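Local atomic coordinates of toll-like receptor 13 (Mus musculus, PDB entry 4Z0C), a protein that recognises bacterial 23S rRNA as an innate immune receptor and signals through MYD88 and TRAF6 to NF-kappa-B activation and cytokine secretion. Residues Q287-N292 / Q312-I317; C338-I343 / S360-K365; G295-A300 / D321-A326. One frame throughout, in Å; residues are numbered along the deposited sequence.

How the contacts relate
All three contacts join successive turns of the leucine-rich-repeat solenoid in the receptor's ectodomain. Contacts 1 and 3 link the same repeats, LRR 11 and 12, with centres about 14 Å apart; contact 2 links LRR 13 and 14, about 12 Å from contact 1, and the carbonyls of Leu316 and Ile317 probably accept hydrogen bonds from Gln339 N and Ser341 N. Each is partly buried. Contacts 1 and 2 centre on a buried asparagine: Asn313 takes two backbone N-H groups, one weakly, and Asn362 one; contact 1 adds a sugar, contact 2 an aromatic ring. Contact 3, farther from the chain's centre, sets a helix on a loop through a salt bridge and apolar packing.

Contact 1 of 3, residues Q287-N292 / Q312-I317; sequences QKNVTN and QNSDLI. With NAG (2-acetamido-2-deoxy-beta-D-glucopyranose), chain O.
The amide of Asn313 points into the neighbouring turn and meets its backbone end-on. CG lies anti to the carbonyl carbon (chi1 -76°), which carries OD1 to 2.8 Å from Val290 N, with the donor nearly along the C=O axis (175°). The same oxygen takes a second, weak bond from Thr291 N at 3.4 Å. ND2 donates to the carbonyls of Leu310 and Phe286, so both ends of this buried amide are held. This is the consensus asparagine of the LxxLxLxxNxL repeat. Gln312 and Lys288 lie alongside one another with extended chains pointing the same way, and the Gln312 amide rests against the lysine methylenes, OE1 coming 3.3 Å from Lys288 CE; the ammonium itself reaches Trp259 O through a weak bond. Asn289 has CG anti to its backbone N (chi1 -173°), turning its amide toward the N-acetylglucosamine of the glycan probably attached here; as modelled, ND2 is 2.9 Å from the sugar's C1. ND2 also donates to Leu261 O, while OD1 receives a water at 2.6 Å. That water donates in addition to Thr291 O and accepts from Asp315 N, tying the two segments together. Asp315 OD2 lies 3.4 Å from the sugar's C1, and the sugar is also hydrogen-bonded to His265 N, in the preceding turn. Segment 287-292 leaves strand 283-285 and leads into helix 293-302, whose N-cap is Asn292, while 312-317 leaves strand 307-309 and runs toward strand 318-319, where adjacent solenoid turns bend away from their parallel strands.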
loop_
_atom_site.group_PDB
_atom_site.type_symbol
_atom_site.label_atom_id
_atom_site.label_comp_id
_atom_site.label_asym_id
_atom_site.label_seq_id
_atom_site.Cartn_x
_atom_site.Cartn_y
_atom_site.Cartn_z
ATOM N N GLN A 287 27.588 -13.311 -23.931
ATOM C CA GLN A 287 26.321 -12.590 -23.867
ATOM C C GLN A 287 25.998 -11.582 -24.968
ATOM O O GLN A 287 26.879 -11.074 -25.651
ATOM C CB GLN A 287 26.228 -11.838 -22.538
ATOM C CG GLN A 287 26.222 -12.712 -21.322
ATOM C CD GLN A 287 25.910 -11.899 -20.084
ATOM O OE1 GLN A 287 26.073 -10.676 -20.082
ATOM N NE2 GLN A 287 25.399 -12.558 -19.048
ATOM N N LYS A 288 24.703 -11.273 -25.080
ATOM C CA LYS A 288 24.203 -10.206 -25.948
ATOM C C LYS A 288 24.279 -10.524 -27.444
ATOM O O LYS A 288 24.908 -9.807 -28.219
ATOM C CB LYS A 288 24.817 -8.830 -25.607
ATOM C CG LYS A 288 24.324 -8.267 -24.272
ATOM C CD LYS A 288 24.795 -6.829 -24.026
ATOM C CE LYS A 288 24.703 -6.442 -22.545
ATOM N NZ LYS A 288 25.296 -5.098 -22.245
ATOM N N ASN A 289 23.610 -11.604 -27.827
ATOM C CA ASN A 289 23.382 -11.896 -29.234
ATOM C C ASN A 289 24.683 -12.257 -29.920
ATOM O O ASN A 289 24.981 -11.852 -31.047
ATOM C CB ASN A 289 22.713 -10.700 -29.902
ATOM C CG ASN A 289 22.289 -10.975 -31.302
ATOM O OD1 ASN A 289 21.855 -12.080 -31.643
ATOM N ND2 ASN A 289 22.454 -9.967 -32.150
ATOM N N VAL A 290 25.445 -13.063 -29.210
ATOM C CA VAL A 290 26.760 -13.442 -29.650
ATOM C C VAL A 290 26.665 -14.796 -30.392
ATOM O O VAL A 290 27.513 -15.130 -31.204
ATOM C CB VAL A 290 27.709 -13.428 -28.413
ATOM C CG1 VAL A 290 28.307 -14.784 -28.144
ATOM C CG2 VAL A 290 28.781 -12.380 -28.591
ATOM N N THR A 291 25.585 -15.534 -30.161
ATOM C CA THR A 291 25.412 -16.856 -30.758
ATOM C C THR A 291 23.937 -17.265 -30.889
ATOM O O THR A 291 23.051 -16.592 -30.381
ATOM C CB THR A 291 26.132 -17.936 -29.923
ATOM O OG1 THR A 291 26.145 -19.182 -30.636
ATOM C CG2 THR A 291 25.407 -18.144 -28.607
ATOM N N ASN A 292 23.687 -18.353 -31.606
ATOM C CA ASN A 292 22.392 -19.014 -31.592
ATOM C C ASN A 292 22.524 -20.465 -31.132
ATOM O O ASN A 292 23.589 -20.857 -30.674
ATOM C CB ASN A 292 21.628 -18.877 -32.925
ATOM C CG ASN A 292 22.379 -19.443 -34.138
ATOM O OD1 ASN A 292 23.286 -20.286 -34.032
ATOM N ND2 ASN A 292 21.956 -18.995 -35.320
ATOM N N GLN A 312 21.071 -12.916 -22.415
ATOM C CA GLN A 312 20.787 -11.889 -23.423
ATOM C C GLN A 312 21.084 -12.321 -24.865
ATOM O O GLN A 312 21.373 -11.482 -25.718
ATOM C CB GLN A 312 21.514 -10.579 -23.104
ATOM C CG GLN A 312 21.053 -9.883 -21.826
ATOM C CD GLN A 312 21.774 -8.577 -21.586
ATOM O OE1 GLN A 312 22.802 -8.532 -20.917
ATOM N NE2 GLN A 312 21.271 -7.511 -22.193
ATOM N N ASN A 313 21.032 -13.622 -25.137
ATOM C CA ASN A 313 21.085 -14.095 -26.522
ATOM C C ASN A 313 19.702 -14.166 -27.150
ATOM O O ASN A 313 19.010 -15.190 -27.073
ATOM C CB ASN A 313 21.845 -15.412 -26.628
ATOM C CG ASN A 313 23.349 -15.202 -26.528
ATOM O OD1 ASN A 313 23.942 -14.562 -27.399
ATOM N ND2 ASN A 313 23.969 -15.712 -25.458
ATOM N N SER A 314 19.322 -13.055 -27.775
ATOM C CA SER A 314 17.971 -12.838 -28.258
ATOM C C SER A 314 17.486 -13.842 -29.315
ATOM O O SER A 314 16.283 -13.993 -29.527
ATOM C CB SER A 314 17.844 -11.398 -28.770
ATOM O OG SER A 314 18.974 -11.027 -29.543
ATOM N N ASP A 315 18.411 -14.537 -29.964
ATOM C CA ASP A 315 18.032 -15.538 -30.967
ATOM C C ASP A 315 17.757 -16.922 -30.381
ATOM O O ASP A 315 17.467 -17.871 -31.124
ATOM C CB ASP A 315 19.088 -15.642 -32.072
ATOM C CG ASP A 315 18.989 -14.510 -33.080
ATOM O OD1 ASP A 315 17.960 -13.805 -33.093
ATOM O OD2 ASP A 315 19.953 -14.318 -33.852
ATOM N N LEU A 316 17.871 -17.052 -29.061
ATOM C CA LEU A 316 17.474 -18.297 -28.413
ATOM C C LEU A 316 15.972 -18.197 -28.068
ATOM O O LEU A 316 15.575 -17.472 -27.148
ATOM C CB LEU A 316 18.316 -18.585 -27.163
ATOM C CG LEU A 316 19.832 -18.771 -27.300
ATOM C CD1 LEU A 316 20.450 -19.192 -25.969
ATOM C CD2 LEU A 316 20.199 -19.764 -28.425
ATOM N N ILE A 317 15.143 -18.882 -28.852
ATOM C CA ILE A 317 13.696 -18.844 -28.683
ATOM C C ILE A 317 13.170 -20.203 -28.196
ATOM O O ILE A 317 12.259 -20.281 -27.376
ATOM C CB ILE A 317 13.012 -18.412 -29.985
ATOM C CG1 ILE A 317 13.592 -17.071 -30.439
ATOM C CG2 ILE A 317 11.461 -18.342 -29.809
ATOM C CD1 ILE A 317 12.925 -16.481 -31.669
HETATM C C1 NAG O . 20.950 -11.158 -34.350
HETATM C C2 NAG O . 20.475 -9.723 -34.413
HETATM C C3 NAG O . 20.013 -9.544 -35.848
HETATM C C4 NAG O . 21.193 -9.842 -36.797
HETATM C C5 NAG O . 22.105 -11.005 -36.329
HETATM C C6 NAG O . 23.527 -10.913 -36.876
HETATM C C7 NAG O . 19.368 -8.351 -32.726
HETATM C C8 NAG O . 18.416 -8.346 -31.575
HETATM N N2 NAG O . 19.459 -9.486 -33.404
HETATM O O3 NAG O . 19.504 -8.239 -36.006
HETATM O O4 NAG O . 20.686 -10.137 -38.089
HETATM O O5 NAG O . 22.227 -11.117 -34.919
HETATM O O6 NAG O . 24.280 -11.977 -36.337
HETATM O O7 NAG O . 19.996 -7.338 -33.005
HETATM O O HOH W 1 21.417 -14.244 -30.210
#

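Contact 2 of 3, residues C338-I343 / S360-K365; sequences CQLSFI and SHNKFK
Segments 338-343 and 360-365 run in the same general direction and come closest at Ser341 and Phe364, whose CA atoms are 4.5 Å apart. One direct backbone bond joins them: Lys363 N donates to Leu340 O at 2.9 Å, in the carbonyl plane and close to the C=O axis (159°). Farther along, a water that donates to Ser341 O at 2.8 Å and accepts from Lys365 N continues the link where the chains no longer bond directly. Asn362 reaches back with OD1 toward Leu340 N, a bond of 3.3 Å whose donor stands above the carbonyl plane (45° out of it), not on a lone pair. Its ND2 donates to the carbonyls of Leu335 and Leu359, so the buried amide is held at both ends. Asn362 occupies the consensus asparagine position of a leucine-rich repeat; in the preceding repeat the equivalent place is taken by Cys338, and Leu340 and Phe364 fill the apolar position two residues later. The Phe364 ring has Leu340 O over the centre of one face, 4.0 Å above its plane, while its far end meets aliphatic carbon: CZ is 3.6 Å from Leu340 CB, and CE1 is 3.5 Å from Ile343 CG2, which approaches obliquely. Phe367 also meets this ring. Nearer solvent, Gln339 and Lys363, both bent at chi2, lie alongside each other, with Gln339 OE1 3.5 Å from Lys363 CE.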
loop_
_atom_site.group_PDB
_atom_site.type_symbol
_atom_site.label_atom_id
_atom_site.label_comp_id
_atom_site.label_asym_id
_atom_site.label_seq_id
_atom_site.Cartn_x
_atom_site.Cartn_y
_atom_site.Cartn_z
ATOM N N CYS A 338 17.072 -14.043 -22.445
ATOM C CA CYS A 338 16.979 -14.388 -23.860
ATOM C C CYS A 338 15.523 -14.208 -24.305
ATOM O O CYS A 338 14.799 -13.392 -23.739
ATOM C CB CYS A 338 17.438 -15.823 -24.082
ATOM S SG CYS A 338 19.152 -16.130 -23.581
ATOM N N GLN A 339 15.085 -14.968 -25.303
ATOM C CA GLN A 339 13.681 -14.906 -25.734
ATOM C C GLN A 339 13.050 -16.292 -25.685
ATOM O O GLN A 339 12.195 -16.613 -26.475
ATOM C CB GLN A 339 13.584 -14.346 -27.153
ATOM C CG GLN A 339 14.135 -12.937 -27.305
ATOM C CD GLN A 339 13.248 -11.911 -26.636
ATOM O OE1 GLN A 339 12.032 -11.945 -26.791
ATOM N NE2 GLN A 339 13.847 -11.003 -25.884
ATOM N N LEU A 340 13.487 -17.113 -24.743
ATOM C CA LEU A 340 13.059 -18.499 -24.692
ATOM C C LEU A 340 11.592 -18.619 -24.328
ATOM O O LEU A 340 11.136 -18.004 -23.354
ATOM C CB LEU A 340 13.899 -19.258 -23.670
ATOM C CG LEU A 340 15.378 -19.430 -24.041
ATOM C CD1 LEU A 340 16.194 -19.845 -22.824
ATOM C CD2 LEU A 340 15.511 -20.463 -25.187
ATOM N N SER A 341 10.845 -19.391 -25.116
ATOM C CA SER A 341 9.487 -19.718 -24.728
ATOM C C SER A 341 9.296 -21.224 -24.665
ATOM O O SER A 341 8.305 -21.711 -24.137
ATOM C CB SER A 341 8.457 -19.047 -25.642
ATOM O OG SER A 341 8.503 -19.550 -26.965
ATOM N N PHE A 342 10.254 -21.977 -25.177
ATOM C CA PHE A 342 10.113 -23.425 -25.103
ATOM C C PHE A 342 11.426 -24.090 -24.786
ATOM O O PHE A 342 12.459 -23.750 -25.364
ATOM C CB PHE A 342 9.515 -24.011 -26.396
ATOM C CG PHE A 342 9.182 -25.476 -26.290
ATOM C CD1 PHE A 342 8.047 -25.894 -25.607
ATOM C CD2 PHE A 342 10.003 -26.435 -26.859
ATOM C CE1 PHE A 342 7.744 -27.248 -25.502
ATOM C CE2 PHE A 342 9.707 -27.789 -26.761
ATOM C CZ PHE A 342 8.586 -28.196 -26.090
ATOM N N ILE A 343 11.386 -25.036 -23.857
ATOM C CA ILE A 343 12.588 -25.774 -23.494
ATOM C C ILE A 343 12.131 -27.151 -23.042
ATOM O O ILE A 343 11.051 -27.287 -22.467
ATOM C CB ILE A 343 13.379 -25.028 -22.384
ATOM C CG1 ILE A 343 14.824 -25.507 -22.292
ATOM C CG2 ILE A 343 12.666 -25.099 -21.026
ATOM C CD1 ILE A 343 15.735 -24.412 -21.828
ATOM N N SER A 360 15.704 -17.107 -15.674
ATOM C CA SER A 360 14.903 -15.959 -15.304
ATOM C C SER A 360 14.786 -14.947 -16.436
ATOM O O SER A 360 15.701 -14.828 -17.244
ATOM C CB SER A 360 15.504 -15.290 -14.065
ATOM O OG SER A 360 16.761 -14.709 -14.371
ATOM N N HIS A 361 13.650 -14.235 -16.492
ATOM C CA HIS A 361 13.468 -13.098 -17.402
ATOM C C HIS A 361 13.383 -13.523 -18.889
ATOM O O HIS A 361 13.920 -12.856 -19.790
ATOM C CB HIS A 361 14.583 -12.077 -17.185
ATOM C CG HIS A 361 14.163 -10.659 -17.406
ATOM N ND1 HIS A 361 14.807 -9.595 -16.808
ATOM C CD2 HIS A 361 13.168 -10.127 -18.156
ATOM C CE1 HIS A 361 14.232 -8.466 -17.190
ATOM N NE2 HIS A 361 13.235 -8.763 -18.007
ATOM N N ASN A 362 12.694 -14.635 -19.140
ATOM C CA ASN A 362 12.409 -15.058 -20.499
ATOM C C ASN A 362 10.915 -14.908 -20.842
ATOM O O ASN A 362 10.251 -13.981 -20.367
ATOM C CB ASN A 362 12.921 -16.484 -20.745
ATOM C CG ASN A 362 14.443 -16.517 -20.984
ATOM O OD1 ASN A 362 14.921 -16.040 -22.014
ATOM N ND2 ASN A 362 15.195 -17.083 -20.038
ATOM N N LYS A 363 10.399 -15.796 -21.686
ATOM C CA LYS A 363 9.016 -15.710 -22.141
ATOM C C LYS A 363 8.328 -17.037 -21.873
ATOM O O LYS A 363 7.453 -17.445 -22.621
ATOM C CB LYS A 363 8.954 -15.415 -23.646
ATOM C CG LYS A 363 9.736 -14.196 -24.152
ATOM C CD LYS A 363 9.218 -12.937 -23.519
ATOM C CE LYS A 363 9.893 -11.701 -24.080
ATOM N NZ LYS A 363 9.940 -10.641 -23.018
ATOM N N PHE A 364 8.741 -17.730 -20.821
ATOM C CA PHE A 364 8.121 -19.005 -20.491
ATOM C C PHE A 364 6.734 -18.782 -19.891
ATOM O O PHE A 364 6.570 -18.100 -18.860
ATOM C CB PHE A 364 8.984 -19.802 -19.505
ATOM C CG PHE A 364 10.273 -20.360 -20.094
ATOM C CD1 PHE A 364 10.243 -21.362 -21.061
ATOM C CD2 PHE A 364 11.510 -19.905 -19.647
ATOM C CE1 PHE A 364 11.415 -21.888 -21.577
ATOM C CE2 PHE A 364 12.697 -20.417 -20.171
ATOM C CZ PHE A 364 12.644 -21.414 -21.131
ATOM N N LYS A 365 5.732 -19.341 -20.553
ATOM C CA LYS A 365 4.392 -19.401 -19.998
ATOM C C LYS A 365 4.235 -20.748 -19.309
ATOM O O LYS A 365 3.502 -20.889 -18.331
ATOM C CB LYS A 365 3.351 -19.239 -21.098
ATOM C CG LYS A 365 3.246 -17.823 -21.628
ATOM C CD LYS A 365 2.076 -17.696 -22.612
ATOM C CE LYS A 365 2.181 -16.396 -23.380
ATOM N NZ LYS A 365 1.076 -16.257 -24.337
HETATM O O HOH W 2 5.819 -21.045 -22.965
#

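Contact 3 of 3, residues G295-A300 / D321-A326; sequences GIKQLA and DSEFNA
Ile296 lays its CG2 methyl over one face of the Phe324 ring, 4.2 Å from the centroid and 27° off the ring normal, a CH-pi contact. With CG2 anti to the backbone N, this branch faces the loop, and it also comes 3.4 Å from Glu323 O. The two side chains cross obliquely, and CD1 also approaches the ring, 4.0 Å from Phe324 CZ. One helical turn later Ala300 meets Ala326 methyl to methyl, CB to CB 3.5 Å; the carbonyl oxygens of this pair, both acceptors, lie close together without bonding. The fold here is a solenoid of leucine-rich repeats: residues 295-300, part of helix 293-302, lie in LRR 11, and 321-326 is the corresponding loop of LRR 12, so a helix in one turn packs against a non-helical segment in the following one. Beside this packing Lys297 stretches out, extended beyond CG, and its NZ forms a salt bridge with Asp321 OD2 at 3.0 Å, arriving from above the carboxylate plane (55° out of it) with the two side chains crossing at about a right angle. Glu323 OE1 lies 4.4 Å from the same NZ, too far for a salt bridge, yet its negative charge would probably add to the pull on the ammonium. Glu323 OE2 uses its syn lone pair to accept from Asp321 N at 3.0 Å and is also bonded to Thr347 OG1. A type I turn from Ser322 to Asn325 follows, and Asp321 also touches an N-acetylglucosamine.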
loop_
_atom_site.group_PDB
_atom_site.type_symbol
_atom_site.label_atom_id
_atom_site.label_comp_id
_atom_site.label_asym_id
_atom_site.label_seq_id
_atom_site.Cartn_x
_atom_site.Cartn_y
_atom_site.Cartn_z
ATOM N N GLY A 295 25.382 -22.524 -32.794
ATOM C CA GLY A 295 26.695 -22.108 -32.340
ATOM C C GLY A 295 27.050 -22.676 -30.972
ATOM O O GLY A 295 28.211 -22.905 -30.684
ATOM N N ILE A 296 26.053 -22.882 -30.121
ATOM C CA ILE A 296 26.262 -23.538 -28.831
ATOM C C ILE A 296 26.811 -24.941 -29.051
ATOM O O ILE A 296 27.659 -25.403 -28.296
ATOM C CB ILE A 296 24.947 -23.605 -27.998
ATOM C CG1 ILE A 296 24.504 -22.211 -27.560
ATOM C CG2 ILE A 296 25.100 -24.482 -26.752
ATOM C CD1 ILE A 296 23.116 -22.205 -26.942
ATOM N N LYS A 297 26.313 -25.618 -30.083
ATOM C CA LYS A 297 26.764 -26.965 -30.434
ATOM C C LYS A 297 28.238 -26.958 -30.844
ATOM O O LYS A 297 28.999 -27.868 -30.506
ATOM C CB LYS A 297 25.909 -27.551 -31.569
ATOM C CG LYS A 297 24.590 -28.184 -31.128
ATOM C CD LYS A 297 23.665 -28.399 -32.319
ATOM C CE LYS A 297 22.378 -29.128 -31.923
ATOM N NZ LYS A 297 21.416 -29.284 -33.056
ATOM N N GLN A 298 28.641 -25.923 -31.571
ATOM C CA GLN A 298 30.030 -25.815 -31.978
ATOM C C GLN A 298 30.924 -25.556 -30.771
ATOM O O GLN A 298 31.927 -26.247 -30.576
ATOM C CB GLN A 298 30.202 -24.701 -33.008
ATOM C CG GLN A 298 29.234 -24.790 -34.173
ATOM C CD GLN A 298 29.544 -23.777 -35.254
ATOM O OE1 GLN A 298 28.699 -22.953 -35.611
ATOM N NE2 GLN A 298 30.765 -23.837 -35.790
ATOM N N LEU A 299 30.519 -24.591 -29.946
ATOM C CA LEU A 299 31.229 -24.233 -28.729
ATOM C C LEU A 299 31.458 -25.461 -27.860
ATOM O O LEU A 299 32.560 -25.677 -27.372
ATOM C CB LEU A 299 30.426 -23.183 -27.962
ATOM C CG LEU A 299 30.989 -22.632 -26.652
ATOM C CD1 LEU A 299 32.402 -22.087 -26.835
ATOM C CD2 LEU A 299 30.069 -21.542 -26.115
ATOM N N ALA A 300 30.426 -26.287 -27.713
ATOM C CA ALA A 300 30.515 -27.513 -26.917
ATOM C C ALA A 300 31.652 -28.460 -27.328
ATOM O O ALA A 300 32.117 -29.264 -26.520
ATOM C CB ALA A 300 29.190 -28.246 -26.956
ATOM N N ASP A 321 16.930 -29.585 -28.828
ATOM C CA ASP A 321 17.708 -30.396 -29.759
ATOM C C ASP A 321 19.162 -30.647 -29.357
ATOM O O ASP A 321 20.088 -30.275 -30.088
ATOM C CB ASP A 321 17.677 -29.745 -31.139
ATOM C CG ASP A 321 17.989 -30.714 -32.231
ATOM O OD1 ASP A 321 17.705 -31.917 -32.049
ATOM O OD2 ASP A 321 18.549 -30.273 -33.252
ATOM N N SER A 322 19.359 -31.229 -28.177
ATOM C CA SER A 322 20.684 -31.669 -27.755
ATOM C C SER A 322 21.771 -30.591 -27.767
ATOM O O SER A 322 22.948 -30.913 -27.864
ATOM C CB SER A 322 21.116 -32.879 -28.595
ATOM O OG SER A 322 20.117 -33.886 -28.571
ATOM N N GLU A 323 21.381 -29.322 -27.657
ATOM C CA GLU A 323 22.336 -28.200 -27.708
ATOM C C GLU A 323 23.501 -28.281 -26.725
ATOM O O GLU A 323 24.610 -27.823 -27.020
ATOM C CB GLU A 323 21.621 -26.855 -27.533
ATOM C CG GLU A 323 20.957 -26.326 -28.804
ATOM C CD GLU A 323 19.584 -26.927 -29.079
ATOM O OE1 GLU A 323 19.134 -26.839 -30.246
ATOM O OE2 GLU A 323 18.962 -27.496 -28.146
ATOM N N PHE A 324 23.238 -28.818 -25.541
ATOM C CA PHE A 324 24.229 -28.802 -24.475
ATOM C C PHE A 324 24.848 -30.160 -24.234
ATOM O O PHE A 324 25.708 -30.305 -23.362
ATOM C CB PHE A 324 23.603 -28.256 -23.171
ATOM C CG PHE A 324 23.182 -26.823 -23.270
ATOM C CD1 PHE A 324 24.117 -25.805 -23.103
ATOM C CD2 PHE A 324 21.862 -26.487 -23.556
ATOM C CE1 PHE A 324 23.750 -24.471 -23.208
ATOM C CE2 PHE A 324 21.481 -25.163 -23.664
ATOM C CZ PHE A 324 22.423 -24.147 -23.488
ATOM N N ASN A 325 24.428 -31.156 -25.006
ATOM C CA ASN A 325 24.835 -32.531 -24.714
ATOM C C ASN A 325 26.328 -32.834 -24.859
ATOM O O ASN A 325 26.833 -33.781 -24.252
ATOM C CB ASN A 325 23.951 -33.550 -25.432
ATOM C CG ASN A 325 22.544 -33.605 -24.843
ATOM O OD1 ASN A 325 22.314 -33.159 -23.712
ATOM N ND2 ASN A 325 21.600 -34.150 -25.602
ATOM N N ALA A 326 27.036 -32.035 -25.651
ATOM C CA ALA A 326 28.483 -32.193 -25.755
ATOM C C ALA A 326 29.190 -31.390 -24.658
ATOM O O ALA A 326 30.410 -31.215 -24.677
ATOM C CB ALA A 326 28.974 -31.783 -27.136
#